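Local coordinates for FOG-3 protein (Caenorhabditis elegans, PDB 5TD6) that specifies sperm fate in the nematode germline, apparently as an RNA-binding multimer, and is represented here by its N-terminal BTG/Tob domain, at residues B[1-5]-B[36-40]; B[44-50]-B[91-95]; B[94-98]-B[109-115]. The protein carries 2 engineered substitutions. All coordinates share one frame; numbering follows the deposited sequence.

Contact 1 of 3, residues B[1-5]-B[36-40]; sequences MYTEV and LVSHF
The first turn of helix 2-13 lies against the last turn of helix 22-41, with Met1, Tyr2 and Val5 meeting Leu36, Val37 and Phe40 through apolar side chains; no hydrogen bond crosses. Val5 is wedged in with both methyls. Its CG1, anti to the backbone N (chi1 168°), reaches Leu36 CB at 4.1 Å, while the other branch works two neighbours: Val5 CG2 lies 3.8 Å from Phe40 CD2 and 3.9 Å from Val37 CG2. Val37 has a further partner in Tyr2, whose CE1 comes to 3.8 Å from Val37 CG2, the two side chains crossing at about a right angle. The Met1 thioether chain bends at chi2 toward Val37 and Phe40, but with two conformers deposited and CE too close to Val37 to trust, the methyl's place is doubtful. At the N terminus, Met1 N donates to Glu4 OE1 at 2.8 Å, on the syn side but 27° out of the carboxylate plane, and is also hydrogen-bonded to Asp118 OD2. With an alanine at Val37, both gamma methyls would be gone, which would probably open a gap between Tyr2 CE1 and Val5 CG2 and leave the tyrosine ring freer to turn. Tyr2 also packs on Val124 of the second subunit. The arrangement is an apolar helix-helix seam of the BTG/Tob domain, joining its N-terminal helix to the end of helix 22-41.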
loop_
_atom_site.group_PDB
_atom_site.type_symbol
_atom_site.label_atom_id
_atom_site.label_comp_id
_atom_site.label_asym_id
_atom_site.label_seq_id
_atom_site.Cartn_x
_atom_site.Cartn_y
_atom_site.Cartn_z
ATOM N N MET B 1 6.958 13.012 1.368
ATOM C CA MET B 1 6.798 12.826 2.810
ATOM C C MET B 1 5.573 11.983 3.158
ATOM O O MET B 1 5.662 10.949 3.812
ATOM C CB MET B 1 6.695 14.184 3.505
ATOM C CG MET B 1 6.290 14.089 4.950
ATOM S SD MET B 1 7.502 13.150 5.894
ATOM C CE MET B 1 6.652 13.048 7.394
ATOM N N TYR B 2 4.407 12.452 2.725
ATOM C CA TYR B 2 3.157 11.828 3.151
ATOM C C TYR B 2 2.958 10.462 2.506
ATOM O O TYR B 2 2.444 9.530 3.142
ATOM C CB TYR B 2 1.980 12.769 2.853
ATOM C CG TYR B 2 2.091 14.023 3.685
ATOM C CD1 TYR B 2 1.766 14.013 5.034
ATOM C CD2 TYR B 2 2.573 15.204 3.137
ATOM C CE1 TYR B 2 1.892 15.156 5.809
ATOM C CE2 TYR B 2 2.699 16.347 3.904
ATOM C CZ TYR B 2 2.359 16.313 5.237
ATOM O OH TYR B 2 2.484 17.446 5.992
ATOM N N THR B 3 3.371 10.355 1.246
ATOM C CA THR B 3 3.418 9.065 0.542
ATOM C C THR B 3 4.195 8.033 1.368
ATOM O O THR B 3 3.700 6.929 1.636
ATOM C CB THR B 3 4.097 9.210 -0.830
ATOM O OG1 THR B 3 3.396 10.178 -1.614
ATOM C CG2 THR B 3 4.166 7.870 -1.589
ATOM N N GLU B 4 5.413 8.398 1.772
ATOM C CA GLU B 4 6.272 7.454 2.487
ATOM C C GLU B 4 5.664 7.058 3.831
ATOM O O GLU B 4 5.666 5.882 4.202
ATOM C CB GLU B 4 7.676 8.040 2.687
ATOM C CG GLU B 4 8.488 8.192 1.413
ATOM C CD GLU B 4 8.228 9.529 0.683
ATOM O OE1 GLU B 4 7.304 10.296 1.058
ATOM O OE2 GLU B 4 8.954 9.800 -0.281
ATOM N N VAL B 5 5.133 8.036 4.556
ATOM C CA VAL B 5 4.481 7.764 5.836
ATOM C C VAL B 5 3.293 6.843 5.627
ATOM O O VAL B 5 3.074 5.922 6.388
ATOM C CB VAL B 5 3.984 9.059 6.529
ATOM C CG1 VAL B 5 3.082 8.718 7.670
ATOM C CG2 VAL B 5 5.168 9.917 7.009
ATOM N N LEU B 36 4.608 10.003 12.922
ATOM C CA LEU B 36 5.711 9.806 11.993
ATOM C C LEU B 36 6.019 11.091 11.244
ATOM O O LEU B 36 7.187 11.413 10.999
ATOM C CB LEU B 36 5.396 8.687 10.998
ATOM C CG LEU B 36 5.409 7.271 11.577
ATOM C CD1 LEU B 36 5.110 6.259 10.486
ATOM C CD2 LEU B 36 6.748 6.947 12.287
ATOM N N VAL B 37 4.968 11.810 10.863
ATOM C CA VAL B 37 5.155 13.072 10.177
ATOM C C VAL B 37 5.958 14.020 11.065
ATOM O O VAL B 37 6.943 14.618 10.626
ATOM C CB VAL B 37 3.817 13.713 9.745
ATOM C CG1 VAL B 37 4.041 15.154 9.289
ATOM C CG2 VAL B 37 3.212 12.923 8.605
ATOM N N SER B 38 5.575 14.112 12.328
ATOM C CA SER B 38 6.316 14.935 13.276
ATOM C C SER B 38 7.774 14.480 13.417
ATOM O O SER B 38 8.690 15.291 13.381
ATOM C CB SER B 38 5.616 14.909 14.632
ATOM O OG SER B 38 6.548 15.076 15.687
ATOM N N HIS B 39 7.970 13.173 13.549
ATOM C CA HIS B 39 9.271 12.547 13.774
ATOM C C HIS B 39 10.197 12.689 12.561
ATOM O O HIS B 39 11.418 12.774 12.713
ATOM C CB HIS B 39 9.048 11.062 14.128
ATOM C CG HIS B 39 10.287 10.303 14.513
ATOM N ND1 HIS B 39 11.100 10.673 15.566
ATOM C CD2 HIS B 39 10.813 9.152 14.023
ATOM C CE1 HIS B 39 12.090 9.804 15.682
ATOM N NE2 HIS B 39 11.937 8.870 14.760
ATOM N N PHE B 40 9.609 12.726 11.364
ATOM C CA PHE B 40 10.371 12.765 10.108
ATOM C C PHE B 40 10.683 14.182 9.602
ATOM O O PHE B 40 11.647 14.382 8.857
ATOM C CB PHE B 40 9.608 12.027 8.993
ATOM C CG PHE B 40 9.473 10.530 9.211
ATOM C CD1 PHE B 40 10.146 9.891 10.234
ATOM C CD2 PHE B 40 8.658 9.778 8.380
ATOM C CE1 PHE B 40 10.026 8.520 10.417
ATOM C CE2 PHE B 40 8.525 8.417 8.556
ATOM C CZ PHE B 40 9.214 7.784 9.573
#

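Contact 2 of 3, residues B[44-50]-B[91-95]. Engineered in segment 44-50: Asn47 (natural residue His).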
loop_
_atom_site.group_PDB
_atom_site.type_symbol
_atom_site.label_atom_id
_atom_site.label_comp_id
_atom_site.label_asym_id
_atom_site.label_seq_id
_atom_site.Cartn_x
_atom_site.Cartn_y
_atom_site.Cartn_z
ATOM N N TRP B 44 13.861 15.524 6.954
ATOM C CA TRP B 44 13.441 15.157 5.594
ATOM C C TRP B 44 14.042 16.093 4.542
ATOM O O TRP B 44 13.720 17.280 4.493
ATOM C CB TRP B 44 11.917 15.169 5.497
ATOM C CG TRP B 44 11.355 14.261 4.442
ATOM C CD1 TRP B 44 10.919 14.621 3.197
ATOM C CD2 TRP B 44 11.133 12.848 4.554
ATOM N NE1 TRP B 44 10.453 13.513 2.521
ATOM C CE2 TRP B 44 10.569 12.416 3.336
ATOM C CE3 TRP B 44 11.352 11.906 5.565
ATOM C CZ2 TRP B 44 10.243 11.078 3.100
ATOM C CZ3 TRP B 44 11.013 10.566 5.322
ATOM C CH2 TRP B 44 10.466 10.175 4.115
ATOM N N ASP B 45 14.912 15.551 3.701
ATOM C CA ASP B 45 15.535 16.324 2.628
ATOM C C ASP B 45 15.473 15.521 1.326
ATOM O O ASP B 45 16.243 14.587 1.124
ATOM C CB ASP B 45 16.981 16.683 3.010
ATOM C CG ASP B 45 17.746 17.405 1.896
ATOM O OD1 ASP B 45 17.198 17.674 0.801
ATOM O OD2 ASP B 45 18.924 17.725 2.142
ATOM N N VAL B 46 14.555 15.894 0.440
ATOM C CA VAL B 46 14.314 15.085 -0.757
ATOM C C VAL B 46 15.531 15.038 -1.663
ATOM O O VAL B 46 15.681 14.095 -2.432
ATOM C CB VAL B 46 13.098 15.591 -1.563
ATOM C CG1 VAL B 46 11.831 15.421 -0.749
ATOM C CG2 VAL B 46 13.274 17.050 -1.974
ATOM N N ASN B 47 16.403 16.047 -1.568
ATOM C CA ASN B 47 17.618 16.081 -2.385
ATOM C C ASN B 47 18.701 15.161 -1.839
ATOM O O ASN B 47 19.632 14.805 -2.555
ATOM C CB ASN B 47 18.143 17.519 -2.506
ATOM C CG ASN B 47 17.211 18.397 -3.319
ATOM O OD1 ASN B 47 16.539 17.909 -4.219
ATOM N ND2 ASN B 47 17.167 19.685 -3.012
ATOM N N HIS B 48 18.576 14.770 -0.571
ATOM C CA HIS B 48 19.495 13.793 0.004
ATOM C C HIS B 48 18.723 12.797 0.863
ATOM O O HIS B 48 18.626 12.956 2.072
ATOM C CB HIS B 48 20.596 14.495 0.812
ATOM C CG HIS B 48 21.430 15.432 -0.007
ATOM N ND1 HIS B 48 21.127 16.769 -0.149
ATOM C CD2 HIS B 48 22.531 15.212 -0.766
ATOM C CE1 HIS B 48 22.015 17.337 -0.945
ATOM N NE2 HIS B 48 22.877 16.413 -1.335
ATOM N N PRO B 49 18.168 11.758 0.225
ATOM C CA PRO B 49 17.287 10.799 0.908
ATOM C C PRO B 49 17.928 10.134 2.132
ATOM O O PRO B 49 17.215 9.808 3.079
ATOM C CB PRO B 49 16.982 9.758 -0.184
ATOM C CG PRO B 49 17.188 10.506 -1.501
ATOM C CD PRO B 49 18.317 11.470 -1.216
ATOM N N LYS B 50 19.242 9.933 2.123
ATOM C CA LYS B 50 19.884 9.227 3.232
ATOM C C LYS B 50 20.139 10.121 4.442
ATOM O O LYS B 50 20.270 9.623 5.559
ATOM C CB LYS B 50 21.196 8.590 2.777
ATOM C CG LYS B 50 21.023 7.283 2.017
ATOM C CD LYS B 50 22.378 6.687 1.633
ATOM C CE LYS B 50 22.225 5.406 0.822
ATOM N NZ LYS B 50 21.535 4.341 1.599
ATOM N N PHE B 91 12.765 1.696 7.944
ATOM C CA PHE B 91 13.323 2.983 7.542
ATOM C C PHE B 91 12.371 3.656 6.566
ATOM O O PHE B 91 11.757 2.989 5.725
ATOM C CB PHE B 91 14.695 2.817 6.862
ATOM C CG PHE B 91 15.779 2.277 7.762
ATOM C CD1 PHE B 91 15.853 0.923 8.058
ATOM C CD2 PHE B 91 16.741 3.119 8.288
ATOM C CE1 PHE B 91 16.857 0.429 8.873
ATOM C CE2 PHE B 91 17.748 2.630 9.110
ATOM C CZ PHE B 91 17.803 1.282 9.404
ATOM N N ALA B 92 12.258 4.970 6.676
ATOM C CA ALA B 92 11.519 5.764 5.712
ATOM C C ALA B 92 12.376 6.959 5.323
ATOM O O ALA B 92 12.692 7.809 6.155
ATOM C CB ALA B 92 10.179 6.204 6.280
ATOM N N ASN B 93 12.777 6.979 4.053
ATOM C CA ASN B 93 13.524 8.062 3.436
ATOM C C ASN B 93 12.734 8.628 2.250
ATOM O O ASN B 93 11.862 7.940 1.707
ATOM C CB ASN B 93 14.878 7.564 2.927
ATOM C CG ASN B 93 15.798 7.089 4.037
ATOM O OD1 ASN B 93 15.681 7.512 5.190
ATOM N ND2 ASN B 93 16.744 6.216 3.681
ATOM N N PRO B 94 13.059 9.856 1.815
ATOM C CA PRO B 94 12.487 10.341 0.551
ATOM C C PRO B 94 12.645 9.293 -0.562
ATOM O O PRO B 94 13.752 8.847 -0.840
ATOM C CB PRO B 94 13.294 11.606 0.264
ATOM C CG PRO B 94 13.672 12.119 1.640
ATOM C CD PRO B 94 13.913 10.876 2.468
ATOM N N GLY B 95 11.530 8.865 -1.140
ATOM C CA GLY B 95 11.566 7.923 -2.246
ATOM C C GLY B 95 11.733 6.466 -1.854
ATOM O O GLY B 95 11.739 5.594 -2.721
#
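Trp44 lays its indole over the ring of Pro94. With CG anti to the backbone N (chi1 -154°), the tryptophan carries the indole over the end of strand 89-93 and the Pro94 that follows it, and Pro94 CD stands 3.7 Å above the centroid of the six-membered ring, only 9° off its normal, a CH-pi contact. Pro94 CG lies over the same indole face, 3.5 Å from Trp44 CE2. Pro49 CB lies 3.4 Å from Pro94 O, and Val46 CG1 approaches Pro94 CB, so the proline is held among three loop side chains. Asn93 folds its amide beside its own backbone N (chi1 -64°), bringing CG within 3.2 Å of Pro49 O. Arg56 NH2 is hydrogen-bonded to Asn93 OD1 and weakly to Pro49 O, both acceptors, while Glu53 OE2 accepts from Asn93 ND2. The loop keeps its shape by internal bonds: His48 N to Asp45 O at 2.9 Å, and the backbone N of the engineered Asn47 to Asp45 OD1 at 3.0 Å, from above the carboxylate plane. The result, an Asx turn with a type I beta turn, is docked by a tryptophan-proline CH-pi contact onto a strand end of the BTG/Tob sheet.

Contact 3 of 3, residues B[94-98]-B[109-115]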
loop_
_atom_site.group_PDB
_atom_site.type_symbol
_atom_site.label_atom_id
_atom_site.label_comp_id
_atom_site.label_asym_id
_atom_site.label_seq_id
_atom_site.Cartn_x
_atom_site.Cartn_y
_atom_site.Cartn_z
ATOM N N PRO B 94 13.059 9.856 1.815
ATOM C CA PRO B 94 12.487 10.341 0.551
ATOM C C PRO B 94 12.645 9.293 -0.562
ATOM O O PRO B 94 13.752 8.847 -0.840
ATOM C CB PRO B 94 13.294 11.606 0.264
ATOM C CG PRO B 94 13.672 12.119 1.640
ATOM C CD PRO B 94 13.913 10.876 2.468
ATOM N N GLY B 95 11.530 8.865 -1.140
ATOM C CA GLY B 95 11.566 7.923 -2.246
ATOM C C GLY B 95 11.733 6.466 -1.854
ATOM O O GLY B 95 11.739 5.594 -2.721
ATOM N N HIS B 96 11.848 6.179 -0.556
ATOM C CA HIS B 96 12.337 4.857 -0.160
ATOM C C HIS B 96 11.963 4.440 1.252
ATOM O O HIS B 96 12.488 4.965 2.237
ATOM C CB HIS B 96 13.856 4.798 -0.296
ATOM C CG HIS B 96 14.407 3.406 -0.301
ATOM N ND1 HIS B 96 15.720 3.123 0.007
ATOM C CD2 HIS B 96 13.817 2.217 -0.565
ATOM C CE1 HIS B 96 15.924 1.822 -0.095
ATOM N NE2 HIS B 96 14.783 1.248 -0.435
ATOM N N VAL B 97 11.044 3.490 1.331
ATOM C CA VAL B 97 10.640 2.906 2.596
ATOM C C VAL B 97 11.048 1.444 2.527
ATOM O O VAL B 97 10.862 0.778 1.492
ATOM C CB VAL B 97 9.128 3.045 2.828
ATOM C CG1 VAL B 97 8.733 2.516 4.217
ATOM C CG2 VAL B 97 8.717 4.490 2.676
ATOM N N PHE B 98 11.632 0.945 3.604
ATOM C CA PHE B 98 12.181 -0.399 3.547
ATOM C C PHE B 98 12.457 -0.960 4.929
ATOM O O PHE B 98 12.491 -0.224 5.905
ATOM C CB PHE B 98 13.459 -0.418 2.712
ATOM C CG PHE B 98 14.572 0.471 3.248
ATOM C CD1 PHE B 98 14.648 1.809 2.895
ATOM C CD2 PHE B 98 15.570 -0.057 4.063
ATOM C CE1 PHE B 98 15.682 2.613 3.371
ATOM C CE2 PHE B 98 16.611 0.740 4.537
ATOM C CZ PHE B 98 16.671 2.066 4.195
ATOM N N PRO B 109 12.476 -3.940 0.181
ATOM C CA PRO B 109 11.735 -2.711 -0.097
ATOM C C PRO B 109 10.285 -2.820 0.292
ATOM O O PRO B 109 9.655 -3.856 0.092
ATOM C CB PRO B 109 11.883 -2.536 -1.625
ATOM C CG PRO B 109 12.167 -3.913 -2.135
ATOM C CD PRO B 109 12.925 -4.628 -1.046
ATOM N N ILE B 110 9.774 -1.747 0.883
ATOM C CA ILE B 110 8.358 -1.606 1.155
ATOM C C ILE B 110 7.742 -0.709 0.057
ATOM O O ILE B 110 6.688 -1.012 -0.505
ATOM C CB ILE B 110 8.091 -0.982 2.534
ATOM C CG1 ILE B 110 8.565 -1.928 3.651
ATOM C CG2 ILE B 110 6.596 -0.642 2.642
ATOM C CD1 ILE B 110 8.610 -1.260 5.059
ATOM N N TRP B 111 8.419 0.391 -0.240
ATOM C CA TRP B 111 8.019 1.278 -1.333
ATOM C C TRP B 111 9.215 2.047 -1.877
ATOM O O TRP B 111 10.104 2.466 -1.116
ATOM C CB TRP B 111 6.924 2.252 -0.874
ATOM C CG TRP B 111 6.435 3.215 -1.983
ATOM C CD1 TRP B 111 5.484 2.967 -2.939
ATOM C CD2 TRP B 111 6.894 4.555 -2.218
ATOM N NE1 TRP B 111 5.317 4.077 -3.747
ATOM C CE2 TRP B 111 6.172 5.063 -3.325
ATOM C CE3 TRP B 111 7.850 5.375 -1.602
ATOM C CZ2 TRP B 111 6.374 6.349 -3.822
ATOM C CZ3 TRP B 111 8.050 6.657 -2.098
ATOM C CH2 TRP B 111 7.312 7.134 -3.188
ATOM N N ILE B 112 9.226 2.208 -3.200
ATOM C CA ILE B 112 10.226 2.971 -3.940
ATOM C C ILE B 112 9.497 3.837 -4.948
ATOM O O ILE B 112 8.619 3.359 -5.676
ATOM C CB ILE B 112 11.245 2.069 -4.698
ATOM C CG1 ILE B 112 11.952 1.087 -3.747
ATOM C CG2 ILE B 112 12.313 2.922 -5.413
ATOM C CD1 ILE B 112 13.182 0.410 -4.394
ATOM N N GLY B 113 9.845 5.112 -4.988
ATOM C CA GLY B 113 9.203 6.012 -5.925
ATOM C C GLY B 113 9.855 7.377 -5.959
ATOM O O GLY B 113 10.943 7.585 -5.406
ATOM N N ASP B 114 9.166 8.301 -6.617
ATOM C CA ASP B 114 9.624 9.675 -6.839
ATOM C C ASP B 114 9.722 10.357 -5.475
ATOM O O ASP B 114 8.797 10.240 -4.667
ATOM C CB ASP B 114 8.620 10.375 -7.789
ATOM C CG ASP B 114 9.089 11.735 -8.316
ATOM O OD1 ASP B 114 9.768 12.496 -7.608
ATOM O OD2 ASP B 114 8.719 12.055 -9.466
ATOM N N VAL B 115 10.840 11.029 -5.189
ATOM C CA VAL B 115 10.965 11.758 -3.915
ATOM C C VAL B 115 9.913 12.858 -3.809
ATOM O O VAL B 115 9.659 13.378 -2.731
ATOM C CB VAL B 115 12.377 12.402 -3.723
ATOM C CG1 VAL B 115 13.448 11.315 -3.629
ATOM C CG2 VAL B 115 12.689 13.402 -4.855
#
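Val97 O is gripped by two successive backbone amides, Ile110 N at 2.8 Å and Trp111 N at 3.0 Å, both coming from the same face of its carbonyl plane. In the other direction a single, nearly straight bond runs from Val97 N to Trp111 O at 2.8 Å (N-H...O 170°), lying in the carbonyl plane. Farther along, Gly113 N donates to Gly95 O at 3.0 Å from above that carbonyl's plane, and the CA-H of Ile112 leans on the same oxygen. Gly95 has a positive phi, and a beta carbon there would run into Gly113 O. Gly113 N sits over one face of the Trp111 indole, and a beta carbon on Gly113 would collide with Trp111 CZ2.

On one side of the sheet, His96 and Ile112 lie side by side, pointing the same way, with the imidazole edge toward the strand: His96 CD2 is 3.8 Å from Trp111 O, near the ring plane. Phe98 holds CG between its backbone N and carbonyl carbon (chi1 60°), which brings CD1 over the centre of the imidazole. Val97, on the other face with Trp111, meets with its CG1 the CD1 of Ile110 at the corner, 3.9 Å away, and the Trp111 indole extends along its own strand toward Gly113, until CZ3 lies 3.7 Å from Gly95 C. Val115 CG1 closes the far end, 3.9 Å from Pro94 CB. Helix 2-13 touches Val97, Ile110 and Trp111, while Phe17 of the second subunit meets the Trp111 ring at a steep angle, so the strand of Trp111 also takes part in the contact with the second subunit. The paired amides on Val97 O make a classic beta bulge, set in an antiparallel strand pair of the BTG/Tob sheet.

From the N terminus, contact 1 closes first: a mostly helical excursion of thirty residues brings helix 22-41 back to the start of helix 2-13. Contact 2 opens just afterwards, in the loop beyond that helix, and closes a longer loop when strand 89-93 ends beside residues 44-50. Contact 3 takes over at once, sharing Pro94 and Gly95, and closes the short return from strand 96-100 to strand 111-112. The three are therefore in series, not nested. Glu4 ties them together: its OE2 probably bonds Gly95 N (2.9 Å), joining the helical pair of contact 1 to the Pro94-Gly95 turn between strands 89-93 and 96-100, where contacts 2 and 3 meet.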